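PDB 3U52: phenol hydroxylase component phN from Pseudomonas stutzeri, which probably acts as the diiron-bearing hydroxylase component of a bacterial multicomponent monooxygenase that oxidises phenol. Local coordinates for residues A[34-39]-A[115-120]; A[45-50]-A[244-249]; A[335-340]-A[374-379]; A[356-361]-A[367-372]. All coordinates share one frame; numbering follows the deposited sequence.

Contact 1 (A[34-39]-A[115-120])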
# COMPACT_ATOMS: atom_id res chain seq x y z
N PHE A 34 -15.84 18.68 36.88
CA PHE A 34 -14.87 19.53 36.12
C PHE A 34 -14.08 20.52 36.99
O PHE A 34 -14.33 21.71 36.92
CB PHE A 34 -15.59 20.29 35.00
CG PHE A 34 -16.36 19.40 34.08
CD1 PHE A 34 -17.74 19.37 34.16
CD2 PHE A 34 -15.71 18.59 33.12
CE1 PHE A 34 -18.47 18.54 33.29
CE2 PHE A 34 -16.43 17.77 32.29
CZ PHE A 34 -17.80 17.73 32.37
N PRO A 35 -13.14 20.02 37.82
CA PRO A 35 -12.46 20.80 38.84
C PRO A 35 -11.31 21.65 38.33
O PRO A 35 -10.83 22.50 39.07
CB PRO A 35 -11.90 19.71 39.78
CG PRO A 35 -11.61 18.52 38.79
CD PRO A 35 -12.73 18.60 37.81
N GLU A 36 -10.91 21.49 37.07
CA GLU A 36 -9.66 22.13 36.60
C GLU A 36 -9.86 23.38 35.76
O GLU A 36 -8.91 23.99 35.31
CB GLU A 36 -8.80 21.15 35.80
CG GLU A 36 -8.26 20.01 36.57
CD GLU A 36 -7.28 19.19 35.76
OE1 GLU A 36 -6.82 19.67 34.68
OE2 GLU A 36 -6.95 18.08 36.22
N GLU A 37 -11.08 23.80 35.57
CA GLU A 37 -11.26 24.87 34.58
C GLU A 37 -11.47 26.28 35.11
O GLU A 37 -11.84 27.19 34.35
CB GLU A 37 -12.28 24.47 33.50
CG GLU A 37 -13.64 24.12 33.97
CD GLU A 37 -14.60 23.84 32.80
OE1 GLU A 37 -14.16 23.68 31.63
OE2 GLU A 37 -15.81 23.78 33.06
N ASP A 38 -11.16 26.49 36.39
CA ASP A 38 -11.29 27.81 37.02
C ASP A 38 -9.98 28.45 37.46
O ASP A 38 -9.90 29.69 37.51
CB ASP A 38 -12.23 27.76 38.24
CG ASP A 38 -13.70 27.53 37.87
OD1 ASP A 38 -14.34 28.44 37.29
OD2 ASP A 38 -14.23 26.45 38.17
N PHE A 39 -8.98 27.63 37.80
CA PHE A 39 -7.82 28.10 38.54
C PHE A 39 -6.83 28.91 37.73
O PHE A 39 -5.93 29.46 38.32
CB PHE A 39 -7.06 26.97 39.26
CG PHE A 39 -6.19 26.12 38.35
CD1 PHE A 39 -4.83 26.44 38.12
CD2 PHE A 39 -6.74 25.01 37.73
CE1 PHE A 39 -4.04 25.65 37.30
CE2 PHE A 39 -5.96 24.18 36.93
CZ PHE A 39 -4.61 24.48 36.71
N TYR A 115 -3.61 15.48 25.51
CA TYR A 115 -4.93 15.69 24.91
C TYR A 115 -6.00 14.73 25.48
O TYR A 115 -7.17 15.13 25.62
CB TYR A 115 -4.87 15.56 23.38
CG TYR A 115 -4.45 16.85 22.71
CD1 TYR A 115 -3.13 17.01 22.27
CD2 TYR A 115 -5.34 17.92 22.58
CE1 TYR A 115 -2.72 18.20 21.69
CE2 TYR A 115 -4.93 19.14 21.99
CZ TYR A 115 -3.62 19.25 21.57
OH TYR A 115 -3.20 20.41 20.96
N SER A 116 -5.63 13.49 25.78
CA SER A 116 -6.59 12.56 26.45
C SER A 116 -7.10 13.22 27.75
O SER A 116 -8.31 13.28 28.03
CB SER A 116 -5.90 11.24 26.79
OG SER A 116 -5.54 10.49 25.62
N LYS A 117 -6.17 13.68 28.58
CA LYS A 117 -6.55 14.32 29.82
C LYS A 117 -7.39 15.57 29.62
O LYS A 117 -8.37 15.76 30.33
CB LYS A 117 -5.33 14.58 30.71
CG LYS A 117 -5.62 15.58 31.88
CD LYS A 117 -4.58 15.49 32.97
CE LYS A 117 -4.96 16.48 34.11
NZ LYS A 117 -5.82 15.75 35.12
N VAL A 118 -7.03 16.43 28.66
CA VAL A 118 -7.78 17.67 28.45
C VAL A 118 -9.18 17.40 27.81
O VAL A 118 -10.18 18.12 28.06
CB VAL A 118 -6.84 18.69 27.67
CG1 VAL A 118 -7.01 18.58 26.17
CG2 VAL A 118 -7.01 20.11 28.17
N GLY A 119 -9.29 16.33 27.02
CA GLY A 119 -10.60 15.82 26.54
C GLY A 119 -11.51 15.19 27.62
O GLY A 119 -12.62 14.73 27.31
N ARG A 120 -11.04 15.17 28.88
CA ARG A 120 -11.88 14.96 30.07
C ARG A 120 -12.20 16.27 30.87
O ARG A 120 -13.23 16.35 31.55
CB ARG A 120 -11.24 13.91 30.99
CG ARG A 120 -11.88 13.78 32.37
CD ARG A 120 -13.31 13.16 32.27
NE ARG A 120 -13.93 13.03 33.59
CZ ARG A 120 -14.43 14.03 34.30
NH1 ARG A 120 -14.44 15.31 33.83
NH2 ARG A 120 -14.94 13.75 35.50
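Lys117 of helix 105-121 reaches out to Glu36 in the loop that follows helix 30-33, and their salt bridge is the polar centre of the contact. The lysine side chain starts with CG anti to the backbone N (chi1 165°). CB, CG and CD then only carry it across the gap, since the first atom to meet the loop is CE, 3.3 Å from Glu36 OE2. A bend at the last torsion (chi4 91°) brings the ammonium in across the carboxylate, and NZ lies 2.8 Å from OE2 on its syn lone pair. The other carboxylate oxygen, OE1, bonds to a glycerol, probably from the crystallisation liquor. An aromatic side chain of another protein chain makes a cation-pi contact with Lys117, so its charge is probably shared between the carboxylate and that ring.

One turn on, Arg120 meets Phe34, the residue that leaves helix 30-33. Its NH1 stands 3.5 Å from Phe34 CE2, the guanidinium and ring planes being 78° apart, while the same ring carbon rests 3.6 Å from Arg120 O. NH1 also bonds to Ile33 O. The contact thus ties the loop to helix 105-121 at an interface where another protein chain packs on Phe34, Glu36 and Arg120. Helix 125-155 borders the site, with Arg128 against Phe34, and Pro187 at the start of helix 187-216 packs on both Glu36 and Val118.

Contact 2 (A[45-50]-A[244-249])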
# COMPACT_ATOMS: atom_id res chain seq x y z
N THR A 45 -18.09 32.12 29.28
CA THR A 45 -19.44 32.69 29.32
C THR A 45 -20.53 31.75 28.76
O THR A 45 -21.65 31.72 29.27
CB THR A 45 -19.39 34.02 28.57
OG1 THR A 45 -18.94 35.05 29.48
CG2 THR A 45 -20.73 34.37 27.94
N ASP A 46 -20.18 30.93 27.77
CA ASP A 46 -21.18 30.13 27.04
C ASP A 46 -20.53 29.11 26.10
O ASP A 46 -20.09 29.45 24.98
CB ASP A 46 -22.10 31.05 26.25
CG ASP A 46 -23.25 30.31 25.55
OD1 ASP A 46 -24.02 31.00 24.81
OD2 ASP A 46 -23.41 29.08 25.76
N TRP A 47 -20.49 27.86 26.56
CA TRP A 47 -19.82 26.77 25.84
C TRP A 47 -20.50 26.46 24.53
O TRP A 47 -19.85 25.97 23.59
CB TRP A 47 -19.70 25.51 26.69
CG TRP A 47 -18.46 25.46 27.57
CD1 TRP A 47 -18.42 25.58 28.93
CD2 TRP A 47 -17.10 25.26 27.15
NE1 TRP A 47 -17.11 25.46 29.38
CE2 TRP A 47 -16.30 25.25 28.30
CE3 TRP A 47 -16.49 25.09 25.90
CZ2 TRP A 47 -14.92 25.08 28.25
CZ3 TRP A 47 -15.12 24.92 25.86
CH2 TRP A 47 -14.35 24.92 27.01
N SER A 48 -21.78 26.81 24.43
CA SER A 48 -22.56 26.55 23.21
C SER A 48 -22.10 27.42 22.03
O SER A 48 -22.37 27.12 20.84
CB SER A 48 -24.05 26.75 23.48
OG SER A 48 -24.37 28.13 23.37
N GLN A 49 -21.38 28.49 22.33
CA GLN A 49 -20.79 29.24 21.24
C GLN A 49 -19.54 28.60 20.62
O GLN A 49 -19.02 29.11 19.62
CB GLN A 49 -20.55 30.66 21.69
CG GLN A 49 -21.87 31.33 21.97
CD GLN A 49 -21.70 32.66 22.60
OE1 GLN A 49 -22.41 33.60 22.24
NE2 GLN A 49 -20.79 32.76 23.57
N TRP A 50 -19.09 27.49 21.19
CA TRP A 50 -18.07 26.66 20.54
C TRP A 50 -18.52 26.24 19.13
O TRP A 50 -19.63 25.68 18.98
CB TRP A 50 -17.79 25.40 21.40
CG TRP A 50 -16.75 24.51 20.80
CD1 TRP A 50 -16.94 23.40 20.04
CD2 TRP A 50 -15.34 24.70 20.88
NE1 TRP A 50 -15.73 22.86 19.64
CE2 TRP A 50 -14.73 23.65 20.15
CE3 TRP A 50 -14.53 25.64 21.53
CZ2 TRP A 50 -13.33 23.51 20.05
CZ3 TRP A 50 -13.13 25.51 21.41
CH2 TRP A 50 -12.55 24.46 20.66
N ILE A 244 -8.16 29.77 20.07
CA ILE A 244 -7.85 31.17 20.49
C ILE A 244 -9.02 32.09 20.30
O ILE A 244 -9.22 32.93 21.15
CB ILE A 244 -6.63 31.91 19.83
CG1 ILE A 244 -6.29 31.28 18.53
CG2 ILE A 244 -5.42 32.18 20.88
CD1 ILE A 244 -6.92 31.93 17.37
N LYS A 245 -9.76 31.95 19.19
CA LYS A 245 -10.93 32.79 18.95
C LYS A 245 -12.00 32.56 20.00
O LYS A 245 -12.47 33.54 20.58
CB LYS A 245 -11.49 32.60 17.54
CG LYS A 245 -10.42 32.95 16.48
CD LYS A 245 -10.98 33.15 15.08
CE LYS A 245 -10.03 34.04 14.25
NZ LYS A 245 -10.62 34.40 12.88
N PHE A 246 -12.30 31.30 20.30
CA PHE A 246 -13.28 30.97 21.33
C PHE A 246 -12.96 31.63 22.67
O PHE A 246 -13.80 32.29 23.26
CB PHE A 246 -13.37 29.46 21.55
CG PHE A 246 -14.38 29.08 22.57
CD1 PHE A 246 -15.73 29.21 22.30
CD2 PHE A 246 -13.99 28.66 23.83
CE1 PHE A 246 -16.69 28.88 23.29
CE2 PHE A 246 -14.93 28.33 24.80
CZ PHE A 246 -16.27 28.44 24.52
N ILE A 247 -11.72 31.45 23.12
CA ILE A 247 -11.24 31.95 24.43
C ILE A 247 -11.21 33.48 24.49
O ILE A 247 -11.65 34.07 25.50
CB ILE A 247 -9.85 31.38 24.75
CG1 ILE A 247 -9.96 29.87 24.97
CG2 ILE A 247 -9.28 32.00 26.01
CD1 ILE A 247 -8.57 29.21 25.28
N LEU A 248 -10.75 34.11 23.40
CA LEU A 248 -10.69 35.56 23.33
C LEU A 248 -12.09 36.20 23.32
O LEU A 248 -12.28 37.29 23.86
CB LEU A 248 -9.90 36.04 22.10
CG LEU A 248 -8.41 35.71 22.23
CD1 LEU A 248 -7.66 35.91 20.88
CD2 LEU A 248 -7.77 36.48 23.36
N GLU A 249 -13.06 35.52 22.73
CA GLU A 249 -14.40 36.08 22.62
C GLU A 249 -15.25 35.87 23.85
O GLU A 249 -16.25 36.56 24.04
CB GLU A 249 -15.09 35.49 21.40
CG GLU A 249 -14.56 36.11 20.13
CD GLU A 249 -15.24 35.64 18.89
OE1 GLU A 249 -16.35 35.09 19.02
OE2 GLU A 249 -14.66 35.85 17.80
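Trp50 and Phe246 come within 6.5 Å of each other between CA atoms, where the loop leaves the 3-10 turn 47-49 beside helix 220-250. Phe246 carries the contact. Its chi1 of -179° turns the ring away from the backbone N, and it projects from the helix into the loop, where two tryptophans meet it in an aromatic cluster.

Trp50 comes edge first: its CE3 lies over one face of the phenyl ring, offset toward the rim and 3.6 Å from CG, in a T-shaped pair with planes at 75°. Trp47 is turned differently. The plane of its six-membered ring is 24° from that of Phe246, and the rings are displaced, with little of one lying above the other; CZ3 touches CE2 at 3.6 Å. At the phenyl edge, Asp46 O lies 3.8 Å from Phe246 CE1, and Trp50 N is 3.5 Å from the same carbon.

The loop contains an Asx turn. Asp46 OD2 takes both Ser48 N, at 3.1 Å, and Ser48 OG, at 2.7 Å, from the same face of the carboxylate. Gln250, just past the helical segment, adds bonds to Asp46 N and Thr45 OG1.

Across the contact itself the attraction is therefore aromatic and dispersive. A xenon atom is bound against Trp47 and Trp50 together with Phe188 and Leu191, consistent with a nonpolar, polarisable pocket.

Contact 3 (A[335-340]-A[374-379])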
# COMPACT_ATOMS: atom_id res chain seq x y z
N LEU A 335 24.00 26.59 16.56
CA LEU A 335 23.66 25.28 17.07
C LEU A 335 24.54 24.18 16.47
O LEU A 335 24.93 23.25 17.18
CB LEU A 335 22.18 25.00 16.81
CG LEU A 335 21.34 25.61 17.92
CD1 LEU A 335 20.07 26.01 17.28
CD2 LEU A 335 21.12 24.49 18.93
N TRP A 336 24.90 24.28 15.18
CA TRP A 336 25.62 23.15 14.57
C TRP A 336 26.98 23.08 15.21
O TRP A 336 27.50 22.03 15.58
CB TRP A 336 25.76 23.31 13.06
CG TRP A 336 26.49 22.17 12.37
CD1 TRP A 336 27.74 22.22 11.76
CD2 TRP A 336 26.05 20.82 12.24
NE1 TRP A 336 28.05 20.99 11.22
CE2 TRP A 336 27.02 20.13 11.47
CE3 TRP A 336 24.88 20.13 12.64
CZ2 TRP A 336 26.88 18.79 11.12
CZ3 TRP A 336 24.76 18.80 12.30
CH2 TRP A 336 25.75 18.15 11.55
N THR A 337 27.58 24.25 15.32
CA THR A 337 28.87 24.40 16.03
C THR A 337 28.87 23.91 17.56
O THR A 337 29.83 23.25 18.04
CB THR A 337 29.35 25.84 15.61
OG1 THR A 337 30.44 25.80 14.68
CG2 THR A 337 29.39 26.83 16.60
N THR A 338 27.77 24.13 18.26
CA THR A 338 27.53 23.56 19.59
C THR A 338 27.49 22.04 19.56
O THR A 338 28.18 21.39 20.36
CB THR A 338 26.20 24.10 20.14
OG1 THR A 338 26.37 25.52 20.27
CG2 THR A 338 25.82 23.48 21.49
N PHE A 339 26.71 21.47 18.65
CA PHE A 339 26.57 20.02 18.59
C PHE A 339 27.85 19.38 18.10
O PHE A 339 28.23 18.31 18.59
CB PHE A 339 25.35 19.60 17.76
CG PHE A 339 24.04 19.69 18.54
CD1 PHE A 339 23.19 20.76 18.40
CD2 PHE A 339 23.70 18.69 19.44
CE1 PHE A 339 21.98 20.82 19.09
CE2 PHE A 339 22.49 18.72 20.12
CZ PHE A 339 21.64 19.81 19.97
N TYR A 340 28.53 20.03 17.18
CA TYR A 340 29.85 19.53 16.70
C TYR A 340 30.83 19.24 17.88
O TYR A 340 31.41 18.16 17.97
CB TYR A 340 30.45 20.55 15.70
CG TYR A 340 31.76 20.15 15.09
CD1 TYR A 340 32.96 20.42 15.75
CD2 TYR A 340 31.79 19.50 13.89
CE1 TYR A 340 34.19 20.04 15.20
CE2 TYR A 340 33.03 19.14 13.31
CZ TYR A 340 34.21 19.39 13.98
OH TYR A 340 35.38 19.01 13.40
N ARG A 374 31.94 30.68 8.41
CA ARG A 374 32.93 30.06 7.52
C ARG A 374 34.32 29.91 8.19
O ARG A 374 34.90 28.85 8.11
CB ARG A 374 33.00 30.83 6.18
CG ARG A 374 33.92 30.19 5.11
CD ARG A 374 33.87 31.03 3.84
NE ARG A 374 32.71 30.73 3.02
CZ ARG A 374 32.63 29.67 2.21
NH1 ARG A 374 33.63 28.81 2.14
NH2 ARG A 374 31.53 29.45 1.46
N PRO A 375 34.85 30.97 8.86
CA PRO A 375 36.16 30.84 9.51
C PRO A 375 36.21 29.73 10.59
O PRO A 375 37.24 29.15 10.81
CB PRO A 375 36.40 32.20 10.16
CG PRO A 375 35.27 33.09 9.75
CD PRO A 375 34.28 32.33 8.97
N ARG A 376 35.07 29.45 11.24
CA ARG A 376 35.01 28.37 12.22
C ARG A 376 35.31 27.06 11.54
O ARG A 376 36.09 26.28 12.07
CB ARG A 376 33.63 28.25 12.84
CG ARG A 376 33.16 29.51 13.51
CD ARG A 376 31.78 29.26 14.22
NE ARG A 376 31.47 30.48 14.98
CZ ARG A 376 30.59 30.56 15.96
NH1 ARG A 376 29.87 29.47 16.33
NH2 ARG A 376 30.43 31.74 16.57
N TYR A 377 34.63 26.80 10.42
CA TYR A 377 34.83 25.53 9.68
C TYR A 377 36.25 25.45 9.08
O TYR A 377 36.86 24.39 9.06
CB TYR A 377 33.71 25.32 8.64
CG TYR A 377 32.30 25.35 9.28
CD1 TYR A 377 31.94 24.44 10.28
CD2 TYR A 377 31.35 26.31 8.89
CE1 TYR A 377 30.66 24.50 10.91
CE2 TYR A 377 30.08 26.38 9.50
CZ TYR A 377 29.75 25.48 10.50
OH TYR A 377 28.52 25.54 11.08
N GLU A 378 36.80 26.58 8.65
CA GLU A 378 38.19 26.60 8.18
C GLU A 378 39.15 26.10 9.29
O GLU A 378 39.95 25.17 9.07
CB GLU A 378 38.56 27.97 7.65
CG GLU A 378 37.70 28.37 6.46
CD GLU A 378 38.06 29.74 5.91
OE1 GLU A 378 37.62 30.07 4.77
OE2 GLU A 378 38.77 30.49 6.60
N TYR A 379 39.05 26.71 10.48
CA TYR A 379 39.83 26.31 11.65
C TYR A 379 39.57 24.86 12.10
O TYR A 379 40.52 24.12 12.35
CB TYR A 379 39.60 27.28 12.84
CG TYR A 379 40.36 26.86 14.09
CD1 TYR A 379 41.75 27.09 14.21
CD2 TYR A 379 39.71 26.20 15.12
CE1 TYR A 379 42.47 26.67 15.36
CE2 TYR A 379 40.42 25.76 16.27
CZ TYR A 379 41.79 26.02 16.37
OH TYR A 379 42.48 25.59 17.47
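Thr337 and Tyr377 give up the most surface here, followed by Arg376, in a near-parallel pair of helices, 331-342 and 369-385, bridged by long side chains. The segment axes are 11.7 Å apart and cross at 22°. Tyr377 leaves its helix with CG beside the backbone N (chi1 -57°), which carries the phenol across to helix 331-342. There CE1 rests 4.0 Å from Thr337 OG1 and 3.8 Å from Trp336 CD1, while OH comes 3.5 Å from the same CD1, at the edge of the indole. The hydroxyl finds its polar partner in Tyr282 OH, and Trp336 NE1 bonds to Trp351 O, so both buried polar ends are satisfied beyond the two segments.

Arg376 lies extended across Thr337, its CD 3.7 Å from the threonine OG1; the still shorter approach of its guanidinium to the threonine methyl is doubtful in the model. Replacing Arg376 by an alanine removes the chain lying across Thr337, which would probably leave a gap beside the threonine and Tyr372 O without its weak NE partner.

Helix 369-385 is kinked within 374-379, where the N atoms of Pro375 and Arg376 have no bond to the turn before. Helix 254-283 backs Trp336 with Met278, Met283 and a stacked Tyr282. Met358 of helix 355-364 touches Tyr377, and another protein chain packs on Pro375, Arg376 and Tyr379.

Contact 4 (A[356-361]-A[367-372])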
# COMPACT_ATOMS: atom_id res chain seq x y z
N GLU A 356 30.71 22.69 -1.20
CA GLU A 356 29.48 23.06 -1.90
C GLU A 356 28.32 23.50 -0.97
O GLU A 356 27.59 24.42 -1.28
CB GLU A 356 29.03 21.93 -2.84
CG GLU A 356 29.00 20.53 -2.20
CD GLU A 356 30.27 19.67 -2.47
OE1 GLU A 356 30.09 18.46 -2.81
OE2 GLU A 356 31.43 20.17 -2.32
N GLU A 357 28.18 22.85 0.19
CA GLU A 357 27.20 23.24 1.20
C GLU A 357 27.55 24.60 1.75
O GLU A 357 26.71 25.46 1.92
CB GLU A 357 27.17 22.20 2.30
CG GLU A 357 26.69 20.82 1.85
CD GLU A 357 26.64 19.82 3.02
OE1 GLU A 357 27.68 19.17 3.34
OE2 GLU A 357 25.55 19.70 3.63
N MET A 358 28.83 24.83 2.00
CA MET A 358 29.26 26.13 2.46
C MET A 358 29.01 27.26 1.48
O MET A 358 28.64 28.37 1.91
CB MET A 358 30.71 26.07 2.89
CG MET A 358 30.82 25.56 4.37
SD MET A 358 32.44 25.33 5.00
CE MET A 358 33.15 26.97 5.08
N ASP A 359 29.23 27.03 0.18
CA ASP A 359 28.87 28.07 -0.81
C ASP A 359 27.36 28.31 -0.86
O ASP A 359 26.93 29.45 -1.02
CB ASP A 359 29.43 27.73 -2.21
CG ASP A 359 30.96 27.55 -2.21
OD1 ASP A 359 31.65 27.96 -1.25
OD2 ASP A 359 31.47 26.94 -3.19
N TRP A 360 26.55 27.25 -0.70
CA TRP A 360 25.07 27.42 -0.53
C TRP A 360 24.78 28.27 0.70
O TRP A 360 23.98 29.19 0.67
CB TRP A 360 24.38 26.05 -0.41
CG TRP A 360 22.84 26.07 -0.18
CD1 TRP A 360 21.88 26.15 -1.12
CD2 TRP A 360 22.15 25.97 1.08
NE1 TRP A 360 20.61 26.12 -0.54
CE2 TRP A 360 20.76 26.00 0.82
CE3 TRP A 360 22.58 25.82 2.41
CZ2 TRP A 360 19.80 25.92 1.83
CZ3 TRP A 360 21.60 25.75 3.44
CH2 TRP A 360 20.24 25.79 3.13
N MET A 361 25.45 27.98 1.81
CA MET A 361 25.31 28.85 3.02
C MET A 361 25.66 30.33 2.86
O MET A 361 24.93 31.17 3.37
CB MET A 361 26.10 28.28 4.20
CG MET A 361 25.21 27.72 5.28
SD MET A 361 25.41 25.97 5.53
CE MET A 361 27.06 25.83 6.14
N ASP A 367 24.91 38.11 4.81
CA ASP A 367 25.32 39.10 5.79
C ASP A 367 26.06 38.49 7.01
O ASP A 367 26.58 39.27 7.83
CB ASP A 367 24.10 39.85 6.34
CG ASP A 367 23.25 40.48 5.24
OD1 ASP A 367 23.76 41.41 4.58
OD2 ASP A 367 22.07 40.06 5.05
N THR A 368 26.02 37.15 7.18
CA THR A 368 26.57 36.49 8.40
C THR A 368 27.50 35.28 8.20
O THR A 368 28.43 35.10 8.99
CB THR A 368 25.44 36.01 9.32
OG1 THR A 368 24.58 35.10 8.60
CG2 THR A 368 24.60 37.21 9.83
N PHE A 369 27.29 34.47 7.16
CA PHE A 369 28.02 33.22 7.12
C PHE A 369 29.52 33.40 6.92
O PHE A 369 30.31 32.81 7.66
CB PHE A 369 27.47 32.24 6.09
CG PHE A 369 28.10 30.87 6.18
CD1 PHE A 369 27.70 29.96 7.17
CD2 PHE A 369 29.11 30.49 5.28
CE1 PHE A 369 28.31 28.70 7.25
CE2 PHE A 369 29.71 29.22 5.35
CZ PHE A 369 29.30 28.33 6.34
N ASP A 370 29.91 34.20 5.93
CA ASP A 370 31.34 34.38 5.65
C ASP A 370 32.05 35.13 6.74
O ASP A 370 33.21 34.84 7.04
CB ASP A 370 31.55 35.06 4.29
CG ASP A 370 31.22 34.12 3.13
OD1 ASP A 370 31.13 32.90 3.34
OD2 ASP A 370 31.06 34.60 2.00
N LYS A 371 31.33 36.07 7.37
CA LYS A 371 31.91 36.86 8.45
C LYS A 371 32.12 36.06 9.73
O LYS A 371 33.20 36.10 10.35
CB LYS A 371 31.00 38.05 8.76
CG LYS A 371 31.68 39.12 9.64
CD LYS A 371 30.93 40.45 9.62
CE LYS A 371 30.64 40.95 8.17
NZ LYS A 371 29.94 42.29 8.14
N TYR A 372 31.08 35.34 10.16
CA TYR A 372 31.08 34.72 11.50
C TYR A 372 31.25 33.23 11.49
O TYR A 372 31.75 32.69 12.47
CB TYR A 372 29.81 35.07 12.30
CG TYR A 372 29.57 36.54 12.49
CD1 TYR A 372 28.54 37.19 11.81
CD2 TYR A 372 30.38 37.27 13.31
CE1 TYR A 372 28.32 38.56 11.98
CE2 TYR A 372 30.19 38.63 13.49
CZ TYR A 372 29.16 39.28 12.82
OH TYR A 372 29.02 40.64 13.03
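Met361 and Phe369 form a Met-aromatic contact between two helices that follow each other in the chain, 355-364 and 369-385. The closest fit to the ring centre is a CH-pi contact: Met361 CB sits 3.6 Å above the phenyl face, only 3° off its normal. The sulfur lies farther out and oblique, 5.0 Å from the centroid of the Phe369 ring. From there the chain, bent at chi2 (116°) and chi3, curls back so that CE presses on the ring rim at 3.3 Å from Phe369 CE1. Met358, one turn earlier, closes the far end of the ring, with CG 3.7 Å from Phe369 CZ and its carbonyl O 3.7 Å from CE2.

At Phe369, chi1 of -172° swings the ring away from its own N and sends it from the first turn of its helix onto the preceding one. With an alanine at Phe369, Met361 CB would lose the ring it rests on, and a gap is likely to open between the two helices.

In the next shell, Tyr282 of helix 254-283 packs on both Met361 and Phe369, and His333 meets the phenyl ring as well. Ser362 OG bonds to Met358 O and to Asp370 OD1. The carboxylate atoms Asp359 OD1 and Asp370 OD1 stand 6.8 Å apart, and Arg374 bridges them, NH2 to the first and NE to the second.

In the fold
The four contacts form two pairs on opposite sides of the chain's centre. Contacts 1 and 2 draw on one loop, between helices 30-33 and 58-81, and meet where Glu37 OE1 touches Trp47 CZ2; their centres are about 16 Å apart. Contacts 3 and 4 share helix 369-385, with centres about 11 Å apart, and a probable hydrogen bond from Arg374 N to Phe369 O joins them. Contacts 1, 3 and 4 are buried and contact 2 partly so. Contact 1 alone carries a salt bridge across its segments; like contact 3, it borders another protein chain. Rings dominate contact 2, methionine on phenylalanine contact 4, and a mixture of polar and aromatic side chains makes up contact 3.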